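Local coordinates for protein GDP-mannose-dependent alpha-(1-6)-phosphatidylinositol monomannoside mannosyltransferase (Corynebacterium glutamicum, PDB 3OKP) that is an actinobacterial mannosyltransferase of the GT-B glycosyltransferase fold, with two Rossmann-like domains and guanosine-5'-diphosphate-alpha-D-mannose bound in the model, at residues A30-E35 / E370-I375; A51-L56 / V60-R65. All coordinates share one frame; numbering follows the deposited sequence.

Contact 1 of 2, residues A30-E35 / E370-I375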
ATOM      1  N   ALA A  30     -12.064   4.032  -9.379  1.00 11.37           N
ATOM      2  CA  ALA A  30     -11.895   3.828 -10.819  1.00 11.89           C
ATOM      3  C   ALA A  30     -12.305   2.428 -11.297  1.00 12.08           C
ATOM      4  O   ALA A  30     -12.576   2.232 -12.481  1.00 12.51           O
ATOM      5  CB  ALA A  30     -10.457   4.146 -11.234  1.00 12.07           C
ATOM      6  N   THR A  31     -12.365   1.466 -10.375  1.00 12.03           N
ATOM      7  CA  THR A  31     -12.782   0.094 -10.696  1.00 12.25           C
ATOM      8  C   THR A  31     -14.304  -0.059 -10.768  1.00 12.47           C
ATOM      9  O   THR A  31     -14.809  -1.064 -11.277  1.00 12.76           O
ATOM     10  CB  THR A  31     -12.238  -0.937  -9.675  1.00 12.18           C
ATOM     11  OG1 THR A  31     -12.812  -0.695  -8.384  1.00 11.95           O
ATOM     12  CG2 THR A  31     -10.715  -0.881  -9.582  1.00 11.95           C
ATOM     13  N   GLN A  32     -15.028   0.935 -10.259  1.00 12.24           N
ATOM     14  CA  GLN A  32     -16.489   0.875 -10.197  1.00 12.51           C
ATOM     15  C   GLN A  32     -17.148   1.624 -11.353  1.00 12.95           C
ATOM     16  O   GLN A  32     -16.499   2.409 -12.046  1.00 12.95           O
ATOM     17  CB  GLN A  32     -16.989   1.434  -8.856  1.00 12.01           C
ATOM     18  CG  GLN A  32     -16.373   0.766  -7.622  1.00 11.58           C
ATOM     19  CD  GLN A  32     -16.703  -0.715  -7.531  1.00 11.91           C
ATOM     20  OE1 GLN A  32     -17.861  -1.094  -7.346  1.00 12.13           O
ATOM     21  NE2 GLN A  32     -15.685  -1.559  -7.663  1.00 12.04           N
ATOM     22  N   ASP A  33     -18.439   1.364 -11.552  1.00 13.56           N
ATOM     23  CA  ASP A  33     -19.254   2.107 -12.507  1.00 14.17           C
ATOM     24  C   ASP A  33     -19.332   3.561 -12.036  1.00 13.89           C
ATOM     25  O   ASP A  33     -19.851   3.825 -10.950  1.00 13.65           O
ATOM     26  CB  ASP A  33     -20.658   1.487 -12.589  1.00 14.71           C
ATOM     27  CG  ASP A  33     -21.522   2.096 -13.695  1.00 15.93           C
ATOM     28  OD1 ASP A  33     -21.258   3.232 -14.146  1.00 16.19           O
ATOM     29  OD2 ASP A  33     -22.488   1.425 -14.114  1.00 17.57           O
ATOM     30  N   PRO A  34     -18.808   4.506 -12.847  1.00 14.01           N
ATOM     31  CA  PRO A  34     -18.776   5.924 -12.464  1.00 13.94           C
ATOM     32  C   PRO A  34     -20.161   6.510 -12.172  1.00 14.22           C
ATOM     33  O   PRO A  34     -20.285   7.423 -11.350  1.00 14.09           O
ATOM     34  CB  PRO A  34     -18.148   6.606 -13.687  1.00 14.11           C
ATOM     35  CG  PRO A  34     -18.338   5.640 -14.815  1.00 14.68           C
ATOM     36  CD  PRO A  34     -18.217   4.294 -14.182  1.00 14.46           C
ATOM     37  N   GLU A  35     -21.190   5.976 -12.827  1.00 14.83           N
ATOM     38  CA  GLU A  35     -22.566   6.419 -12.604  1.00 15.30           C
ATOM     39  C   GLU A  35     -23.101   6.015 -11.224  1.00 14.94           C
ATOM     40  O   GLU A  35     -24.094   6.578 -10.755  1.00 15.14           O
ATOM     41  CB  GLU A  35     -23.488   5.895 -13.711  1.00 16.04           C
ATOM     42  CG  GLU A  35     -23.309   6.594 -15.053  1.00 16.65           C
ATOM     43  CD  GLU A  35     -24.016   5.877 -16.191  1.00 17.51           C
ATOM     44  OE1 GLU A  35     -25.088   5.283 -15.963  1.00 18.75           O
ATOM     45  OE2 GLU A  35     -23.494   5.908 -17.323  1.00 19.17           O
ATOM     46  N   GLU A 370     -13.193  -6.164  -8.076  1.00 14.02           N
ATOM     47  CA  GLU A 370     -14.278  -7.133  -7.924  1.00 14.46           C
ATOM     48  C   GLU A 370     -14.683  -7.310  -6.463  1.00 14.35           C
ATOM     49  O   GLU A 370     -15.874  -7.407  -6.154  1.00 14.33           O
ATOM     50  CB  GLU A 370     -13.901  -8.482  -8.541  1.00 15.10           C
ATOM     51  CG  GLU A 370     -13.990  -8.513 -10.057  1.00 15.42           C
ATOM     52  N   ARG A 371     -13.689  -7.344  -5.572  1.00 14.20           N
ATOM     53  CA  ARG A 371     -13.936  -7.387  -4.128  1.00 14.35           C
ATOM     54  C   ARG A 371     -14.757  -6.187  -3.655  1.00 13.68           C
ATOM     55  O   ARG A 371     -15.687  -6.347  -2.863  1.00 13.61           O
ATOM     56  CB  ARG A 371     -12.625  -7.452  -3.340  1.00 14.29           C
ATOM     57  CG  ARG A 371     -11.915  -8.800  -3.372  1.00 16.32           C
ATOM     58  CD  ARG A 371     -10.813  -8.818  -2.326  1.00 18.20           C
ATOM     59  NE  ARG A 371     -10.016 -10.041  -2.344  1.00 20.33           N
ATOM     60  CZ  ARG A 371      -9.034 -10.306  -1.485  1.00 21.32           C
ATOM     61  NH1 ARG A 371      -8.725  -9.437  -0.531  1.00 21.77           N
ATOM     62  NH2 ARG A 371      -8.361 -11.444  -1.574  1.00 22.50           N
ATOM     63  N   LEU A 372     -14.409  -4.993  -4.137  1.00 13.16           N
ATOM     64  CA  LEU A 372     -15.152  -3.782  -3.783  1.00 12.73           C
ATOM     65  C   LEU A 372     -16.575  -3.815  -4.338  1.00 13.07           C
ATOM     66  O   LEU A 372     -17.523  -3.427  -3.651  1.00 12.96           O
ATOM     67  CB  LEU A 372     -14.421  -2.511  -4.242  1.00 12.19           C
ATOM     68  CG  LEU A 372     -15.103  -1.179  -3.888  1.00 11.94           C
ATOM     69  CD1 LEU A 372     -15.269  -1.007  -2.373  1.00 11.06           C
ATOM     70  CD2 LEU A 372     -14.360   0.007  -4.485  1.00 11.75           C
ATOM     71  N   THR A 373     -16.716  -4.286  -5.576  1.00 13.53           N
ATOM     72  CA  THR A 373     -18.029  -4.415  -6.211  1.00 14.25           C
ATOM     73  C   THR A 373     -18.948  -5.301  -5.366  1.00 14.71           C
ATOM     74  O   THR A 373     -20.105  -4.947  -5.128  1.00 14.71           O
ATOM     75  CB  THR A 373     -17.911  -4.947  -7.658  1.00 14.61           C
ATOM     76  OG1 THR A 373     -17.080  -4.064  -8.418  1.00 14.58           O
ATOM     77  CG2 THR A 373     -19.283  -5.033  -8.334  1.00 15.56           C
ATOM     78  N   ASN A 374     -18.416  -6.429  -4.895  1.00 15.09           N
ATOM     79  CA  ASN A 374     -19.169  -7.349  -4.043  1.00 15.80           C
ATOM     80  C   ASN A 374     -19.654  -6.712  -2.741  1.00 15.47           C
ATOM     81  O   ASN A 374     -20.765  -6.989  -2.290  1.00 15.70           O
ATOM     82  CB  ASN A 374     -18.350  -8.608  -3.745  1.00 16.27           C
ATOM     83  CG  ASN A 374     -18.128  -9.470  -4.980  1.00 17.86           C
ATOM     84  OD1 ASN A 374     -18.786  -9.294  -6.010  1.00 19.69           O
ATOM     85  ND2 ASN A 374     -17.194 -10.408  -4.881  1.00 19.42           N
ATOM     86  N   ILE A 375     -18.820  -5.855  -2.153  1.00 14.78           N
ATOM     87  CA  ILE A 375     -19.180  -5.127  -0.938  1.00 14.51           C
ATOM     88  C   ILE A 375     -20.279  -4.096  -1.226  1.00 14.70           C
ATOM     89  O   ILE A 375     -21.290  -4.044  -0.520  1.00 14.88           O
ATOM     90  CB  ILE A 375     -17.943  -4.446  -0.283  1.00 14.06           C
ATOM     91  CG1 ILE A 375     -16.906  -5.500   0.132  1.00 14.01           C
ATOM     92  CG2 ILE A 375     -18.356  -3.597   0.922  1.00 13.68           C
ATOM     93  CD1 ILE A 375     -15.536  -4.934   0.489  1.00 13.75           C
TER

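Contact 2 of 2, residues A51-L56 / V60-R65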
ATOM      1  N   ALA A  51      -9.825  21.724 -11.302  1.00 17.62           N
ATOM      2  CA  ALA A  51      -9.069  21.218 -12.448  1.00 17.64           C
ATOM      3  C   ALA A  51      -8.982  19.693 -12.455  1.00 16.78           C
ATOM      4  O   ALA A  51      -9.108  19.067 -13.509  1.00 16.87           O
ATOM      5  CB  ALA A  51      -7.675  21.841 -12.491  1.00 18.26           C
ATOM      6  N   TYR A  52      -8.769  19.101 -11.280  1.00 15.97           N
ATOM      7  CA  TYR A  52      -8.707  17.646 -11.153  1.00 15.13           C
ATOM      8  C   TYR A  52     -10.069  16.988 -11.384  1.00 14.40           C
ATOM      9  O   TYR A  52     -10.166  16.007 -12.121  1.00 14.34           O
ATOM     10  CB  TYR A  52      -8.136  17.225  -9.793  1.00 14.91           C
ATOM     11  CG  TYR A  52      -7.981  15.726  -9.662  1.00 14.82           C
ATOM     12  CD1 TYR A  52      -6.864  15.076 -10.182  1.00 15.16           C
ATOM     13  CD2 TYR A  52      -8.964  14.953  -9.035  1.00 14.59           C
ATOM     14  CE1 TYR A  52      -6.722  13.695 -10.079  1.00 14.88           C
ATOM     15  CE2 TYR A  52      -8.833  13.572  -8.930  1.00 14.20           C
ATOM     16  CZ  TYR A  52      -7.707  12.953  -9.456  1.00 14.26           C
ATOM     17  OH  TYR A  52      -7.561  11.591  -9.347  1.00 14.13           O
ATOM     18  N   ASP A  53     -11.109  17.535 -10.756  1.00 13.83           N
ATOM     19  CA  ASP A  53     -12.465  16.988 -10.846  1.00 13.20           C
ATOM     20  C   ASP A  53     -13.006  17.009 -12.280  1.00 13.62           C
ATOM     21  O   ASP A  53     -13.783  16.134 -12.674  1.00 13.22           O
ATOM     22  CB  ASP A  53     -13.412  17.745  -9.905  1.00 13.02           C
ATOM     23  CG  ASP A  53     -13.036  17.587  -8.431  1.00 12.16           C
ATOM     24  OD1 ASP A  53     -12.148  16.765  -8.106  1.00 11.42           O
ATOM     25  OD2 ASP A  53     -13.633  18.297  -7.593  1.00 11.34           O
ATOM     26  N   LYS A  54     -12.574  18.009 -13.047  1.00 14.04           N
ATOM     27  CA  LYS A  54     -12.920  18.161 -14.460  1.00 14.66           C
ATOM     28  C   LYS A  54     -12.435  16.977 -15.316  1.00 14.28           C
ATOM     29  O   LYS A  54     -12.997  16.706 -16.381  1.00 14.44           O
ATOM     30  CB  LYS A  54     -12.340  19.487 -14.983  1.00 15.46           C
ATOM     31  CG  LYS A  54     -12.798  19.928 -16.371  1.00 17.97           C
ATOM     32  CD  LYS A  54     -14.242  20.413 -16.387  1.00 20.17           C
ATOM     33  CE  LYS A  54     -14.608  20.970 -17.756  1.00 22.12           C
ATOM     34  NZ  LYS A  54     -16.086  20.980 -17.968  1.00 23.29           N
ATOM     35  N   THR A  55     -11.405  16.275 -14.842  1.00 13.51           N
ATOM     36  CA  THR A  55     -10.832  15.141 -15.579  1.00 13.38           C
ATOM     37  C   THR A  55     -11.571  13.821 -15.335  1.00 12.80           C
ATOM     38  O   THR A  55     -11.381  12.854 -16.074  1.00 12.88           O
ATOM     39  CB  THR A  55      -9.321  14.931 -15.272  1.00 13.42           C
ATOM     40  OG1 THR A  55      -9.155  14.424 -13.939  1.00 12.85           O
ATOM     41  CG2 THR A  55      -8.537  16.228 -15.440  1.00 13.78           C
ATOM     42  N   LEU A  56     -12.413  13.792 -14.306  1.00 12.15           N
ATOM     43  CA  LEU A  56     -13.076  12.560 -13.869  1.00 11.57           C
ATOM     44  C   LEU A  56     -14.404  12.298 -14.588  1.00 11.86           C
ATOM     45  O   LEU A  56     -15.053  13.231 -15.067  1.00 12.08           O
ATOM     46  CB  LEU A  56     -13.281  12.585 -12.346  1.00 10.93           C
ATOM     47  CG  LEU A  56     -12.041  12.857 -11.482  1.00 10.37           C
ATOM     48  CD1 LEU A  56     -12.409  12.976 -10.005  1.00  9.01           C
ATOM     49  CD2 LEU A  56     -10.964  11.788 -11.685  1.00  9.98           C
ATOM     50  N   VAL A  60     -17.803  14.700  -8.156  1.00 12.24           N
ATOM     51  CA  VAL A  60     -17.173  15.064  -6.887  1.00 12.12           C
ATOM     52  C   VAL A  60     -17.850  16.325  -6.349  1.00 12.45           C
ATOM     53  O   VAL A  60     -17.870  17.362  -7.017  1.00 12.73           O
ATOM     54  CB  VAL A  60     -15.642  15.302  -7.033  1.00 12.15           C
ATOM     55  CG1 VAL A  60     -15.015  15.693  -5.691  1.00 11.87           C
ATOM     56  CG2 VAL A  60     -14.953  14.064  -7.599  1.00 11.64           C
ATOM     57  N   ILE A  61     -18.428  16.211  -5.158  1.00 12.23           N
ATOM     58  CA  ILE A  61     -19.013  17.353  -4.459  1.00 12.83           C
ATOM     59  C   ILE A  61     -18.000  17.850  -3.432  1.00 12.80           C
ATOM     60  O   ILE A  61     -17.674  17.145  -2.473  1.00 12.52           O
ATOM     61  CB  ILE A  61     -20.361  16.993  -3.778  1.00 12.76           C
ATOM     62  CG1 ILE A  61     -21.363  16.481  -4.821  1.00 13.36           C
ATOM     63  CG2 ILE A  61     -20.923  18.197  -3.010  1.00 13.00           C
ATOM     64  CD1 ILE A  61     -22.570  15.758  -4.239  1.00 13.35           C
ATOM     65  N   ARG A  62     -17.496  19.062  -3.650  1.00 13.22           N
ATOM     66  CA  ARG A  62     -16.438  19.612  -2.812  1.00 13.31           C
ATOM     67  C   ARG A  62     -16.973  20.376  -1.602  1.00 13.92           C
ATOM     68  O   ARG A  62     -17.775  21.307  -1.734  1.00 14.04           O
ATOM     69  CB  ARG A  62     -15.495  20.494  -3.638  1.00 13.72           C
ATOM     70  CG  ARG A  62     -14.627  19.736  -4.649  1.00 12.79           C
ATOM     71  CD  ARG A  62     -13.473  18.996  -3.981  1.00 11.74           C
ATOM     72  NE  ARG A  62     -12.620  18.322  -4.959  1.00 11.25           N
ATOM     73  CZ  ARG A  62     -11.480  17.700  -4.669  1.00 11.07           C
ATOM     74  NH1 ARG A  62     -11.036  17.658  -3.417  1.00 10.46           N
ATOM     75  NH2 ARG A  62     -10.781  17.119  -5.634  1.00  9.85           N
ATOM     76  N   TRP A  63     -16.524  19.952  -0.424  1.00 14.05           N
ATOM     77  CA  TRP A  63     -16.794  20.636   0.834  1.00 14.75           C
ATOM     78  C   TRP A  63     -15.791  21.793   0.950  1.00 15.42           C
ATOM     79  O   TRP A  63     -14.579  21.561   0.933  1.00 15.34           O
ATOM     80  CB  TRP A  63     -16.661  19.630   1.988  1.00 14.49           C
ATOM     81  CG  TRP A  63     -17.017  20.119   3.377  1.00 14.87           C
ATOM     82  CD1 TRP A  63     -16.210  20.080   4.481  1.00 15.24           C
ATOM     83  CD2 TRP A  63     -18.269  20.677   3.817  1.00 15.29           C
ATOM     84  NE1 TRP A  63     -16.871  20.589   5.573  1.00 15.47           N
ATOM     85  CE2 TRP A  63     -18.134  20.963   5.196  1.00 15.82           C
ATOM     86  CE3 TRP A  63     -19.485  20.968   3.182  1.00 15.11           C
ATOM     87  CZ2 TRP A  63     -19.171  21.531   5.953  1.00 15.88           C
ATOM     88  CZ3 TRP A  63     -20.515  21.537   3.935  1.00 15.74           C
ATOM     89  CH2 TRP A  63     -20.350  21.809   5.307  1.00 15.88           C
ATOM     90  N   PRO A  64     -16.292  23.044   1.042  1.00 16.21           N
ATOM     91  CA  PRO A  64     -15.428  24.234   0.974  1.00 17.16           C
ATOM     92  C   PRO A  64     -14.605  24.479   2.246  1.00 17.59           C
ATOM     93  O   PRO A  64     -14.402  25.631   2.643  1.00 18.19           O
ATOM     94  CB  PRO A  64     -16.430  25.373   0.752  1.00 17.69           C
ATOM     95  CG  PRO A  64     -17.665  24.907   1.451  1.00 17.35           C
ATOM     96  CD  PRO A  64     -17.709  23.411   1.224  1.00 16.44           C
ATOM     97  N   ARG A  65     -14.145  23.397   2.866  1.00 17.43           N
ATOM     98  CA  ARG A  65     -13.291  23.450   4.046  1.00 17.95           C
ATOM     99  C   ARG A  65     -12.003  22.675   3.786  1.00 17.47           C
ATOM    100  O   ARG A  65     -12.014  21.638   3.115  1.00 16.99           O
ATOM    101  CB  ARG A  65     -14.013  22.858   5.261  1.00 18.05           C
ATOM    102  CG  ARG A  65     -15.048  23.770   5.913  1.00 20.03           C
ATOM    103  CD  ARG A  65     -14.375  24.879   6.719  1.00 22.93           C
ATOM    104  NE  ARG A  65     -15.213  25.374   7.812  1.00 25.12           N
ATOM    105  CZ  ARG A  65     -16.111  26.348   7.694  1.00 26.43           C
ATOM    106  NH1 ARG A  65     -16.815  26.730   8.754  1.00 27.21           N
ATOM    107  NH2 ARG A  65     -16.310  26.942   6.524  1.00 27.04           N
TER

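Contact 1 of 2, residues A30-E35 / E370-I375
Q32 reaches from the loop after helix 20-29 to the flank of helix 365-377, where its amide lies against L372 and T373. Its CG stands anti to the carbonyl carbon (chi1 -55°), and a bend at chi2 (-62°) carries CD and both amide atoms to the helix, although the CB itself does not aim there. Q32 NE2 lies 3.0 Å from T373 OG1, and Q32 OE1 is 3.5 Å from T373 CA; the side chains pass antiparallel, with the threonine at the amide's outer edge. T373 OG1 is itself hydrogen-bonded to G369 O, one turn back in its own helix. L372 lies over one face of the amide, its CD2 3.8 Å from Q32 CG and its CB 3.8 Å from Q32 NE2. T31 adds a lighter touch, its OG1 4.3 Å from L372 CD2. What fixes the rotation of the amide is a nearly straight bond from Q32 NE2 to T31 OG1, 3.1 Å and 171°, with the hydroxyl in the amide plane; T31 OG1 is also bonded to F28 O. Q32 NE2 has a further, weak bond to G369 O. A buried amide is thus fixed in rotation by its neighbour in sequence, with a leucine over its face and stem, and the C-terminal helix is seated on the N-terminal domain through mixed polar and apolar contacts.

Contact 2 of 2, residues A51-L56 / V60-R65
D53 and R62 both turn CG to the side of the backbone N (chi1 -64° in D53), and a bend at chi2 of R62 (-76°) swings its guanidinium round to meet the carboxylate. The result is a side-on, two-pronged salt bridge: R62 NE donates to D53 OD2 at 2.8 Å, almost straight, and R62 NH2 donates to D53 OD1, also at 2.8 Å. Both oxygens are met on the syn side, and the flat groups are nearly coplanar, 14° apart. V60 lies over one face of the carboxylate, its CG1 3.5 Å from D53 OD2, while its other methyl, CG2, packs 3.7 Å from L56 CD1. The chain then folds back in a type I turn from D53 to L56, closed by L56 N to D53 O; Y52 O accepts from both T55 N and T55 OG1. Bonds from R62 NH1 to S42 O and NH2 to P15 O tie the guanidinium to the end of strand 37-42 and the loop at P15. The contact ties the end of helix 46-53 to edge strand 59-63 within a beta-alpha-beta unit, at the surface of the N-terminal Rossmann-like sheet; strand 37-42 runs alongside, and helix 72-84 packs against I61 and W63.

How the contacts relate
From the N terminus the chain runs through strand 7-11 and helix 20-29 into residues 30-35, the first half of contact 1, then through strand 37-42 to helix 46-53. Contact 2 closes a short loop there, with three residues between 51-56 and 60-65. The chain next completes the N-terminal sheet and builds the second, six-stranded one before helix 365-377 returns to close contact 1, 335 residues on. Contact 2 is therefore nested inside contact 1. The two do not touch: their centres are about 20 Å apart, their nearest atoms about 7 Å. One is local to a beta-alpha-beta unit; the other brings the C-terminal helix back to the N-terminal domain, a chain return characteristic of GT-B enzymes.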